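Local coordinates for L-rhamnose mutarotase (Formosa agariphila, PDB 6HHN) that catalyses the interconversion of the alpha and beta anomers of L-rhamnose during breakdown of the algal polysaccharide ulvan, and works as a homodimer, at the interface of chains A and B. Residues are numbered along the deposited sequence; one frame, centred on the assembly and turned at random. Chains: chain A/B, L-rhamnose mutarotase.

The interface of chains A and B. Residues chain A 14, 16, 66, 108, 110; chain B 53, 55, 66.
The carboxylate oxygen OE2 of A:Glu110 is gripped from both chains of the homodimer: the hydroxyl OG of B:Ser53 donates a hydrogen bond to it across the interface at 2.7 Å, nearly along the C-O axis of the acceptor, while A:Arg14 NE reaches the syn lone pair of OE2 at 2.8 Å. A:Arg14, meeting the acid side-on, sends NH1 to the syn lone pair of A:Glu110 OE1 at 2.9 Å. Both bonds lie close to the guanidinium plane, so this bidentate salt bridge within chain A fixes the carboxylate's rotation and presents OE2 to the serine. Arginine suits the place because it offers two parallel N-H groups; serine, because its small hydroxyl, one bond from CB, reaches the acid from close to the strand. A:Glu110 stretches out with CG anti to its backbone N (chi1 -165°), and its CB and CG pass at a slant under the CD2 and CE2 side of the B:Phe55 ring, on the face away from A:Ala16. Strands 52-57 of chain B and 106-114 of chain A pair antiparallel at these two residues.

The ring of B:Phe55 spreads beneath A:Ala16, whose methyl CB sits over the ring centre, 3.4 Å from the centroid, in a CH-pi contact. A small residue here lets the flat ring lie close against strand 13-20, while A:Leu108 CB packs on B:Phe55 CB. The ring's CE1 and CZ abut the edge of A:Phe66.

The rings of A:Phe66 and B:Phe66 stack face to face, planes 8° apart and centroids 4.0 Å apart, a pairing that phenylalanine's flat apolar faces make possible. Each CD1 lies over the centre of the opposite ring, and CE1 of A:Phe66 and CE1 of B:Phe66 approach to 3.7 Å.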
# COMPACT_ATOMS: atom_id res chain seq x y z
N ARG A 14 11.24 -2.61 -2.55
CA ARG A 14 9.94 -2.04 -2.22
C ARG A 14 9.56 -2.46 -0.81
O ARG A 14 9.67 -3.65 -0.47
CB ARG A 14 8.88 -2.51 -3.22
CG ARG A 14 9.23 -2.12 -4.65
CD ARG A 14 8.38 -2.84 -5.67
NE ARG A 14 8.56 -4.28 -5.64
CZ ARG A 14 9.53 -4.94 -6.27
NH1 ARG A 14 9.59 -6.26 -6.18
NH2 ARG A 14 10.45 -4.29 -6.97
N ALA A 16 6.44 -1.96 2.30
CA ALA A 16 5.13 -1.48 2.67
C ALA A 16 4.87 -1.79 4.14
O ALA A 16 5.34 -2.81 4.67
CB ALA A 16 4.03 -2.14 1.82
N PHE A 66 3.80 2.90 1.30
CA PHE A 66 4.62 2.26 0.29
C PHE A 66 5.83 3.15 0.04
O PHE A 66 5.68 4.36 -0.07
CB PHE A 66 3.82 2.12 -1.02
CG PHE A 66 4.64 1.67 -2.19
CD1 PHE A 66 5.30 2.59 -3.00
CD2 PHE A 66 4.78 0.33 -2.47
CE1 PHE A 66 6.07 2.18 -4.06
CE2 PHE A 66 5.54 -0.09 -3.56
CZ PHE A 66 6.19 0.84 -4.35
N LEU A 108 4.21 -5.33 5.87
CA LEU A 108 3.39 -6.06 4.92
C LEU A 108 4.28 -6.72 3.88
O LEU A 108 5.11 -6.05 3.26
CB LEU A 108 2.41 -5.10 4.25
CG LEU A 108 1.53 -4.29 5.20
CD1 LEU A 108 0.78 -3.19 4.47
CD2 LEU A 108 0.58 -5.19 5.91
N GLU A 110 5.37 -8.48 0.42
CA GLU A 110 4.98 -8.46 -0.99
C GLU A 110 4.69 -9.87 -1.49
O GLU A 110 5.50 -10.78 -1.31
CB GLU A 110 6.07 -7.81 -1.85
CG GLU A 110 5.57 -7.45 -3.23
CD GLU A 110 6.62 -6.76 -4.07
OE1 GLU A 110 7.68 -7.38 -4.32
OE2 GLU A 110 6.37 -5.60 -4.49
N SER B 53 2.20 -3.72 -7.27
CA SER B 53 2.56 -4.56 -6.15
C SER B 53 1.32 -4.88 -5.33
O SER B 53 0.42 -4.04 -5.19
CB SER B 53 3.51 -3.83 -5.18
OG SER B 53 4.83 -3.74 -5.71
N PHE B 55 0.68 -6.48 -1.40
CA PHE B 55 1.26 -6.86 -0.12
C PHE B 55 0.18 -7.47 0.77
O PHE B 55 -1.00 -7.14 0.64
CB PHE B 55 1.83 -5.61 0.59
CG PHE B 55 2.82 -4.82 -0.23
CD1 PHE B 55 2.40 -3.82 -1.08
CD2 PHE B 55 4.17 -5.09 -0.13
CE1 PHE B 55 3.29 -3.09 -1.82
CE2 PHE B 55 5.09 -4.36 -0.89
CZ PHE B 55 4.65 -3.36 -1.74
N PHE B 66 -0.85 -1.49 -4.64
CA PHE B 66 -0.34 -0.22 -5.13
C PHE B 66 -0.02 -0.39 -6.61
O PHE B 66 0.56 -1.39 -7.00
CB PHE B 66 0.94 0.15 -4.38
CG PHE B 66 1.67 1.33 -4.95
CD1 PHE B 66 2.61 1.17 -5.96
CD2 PHE B 66 1.38 2.60 -4.51
CE1 PHE B 66 3.26 2.27 -6.51
CE2 PHE B 66 2.05 3.70 -5.05
CZ PHE B 66 2.98 3.53 -6.05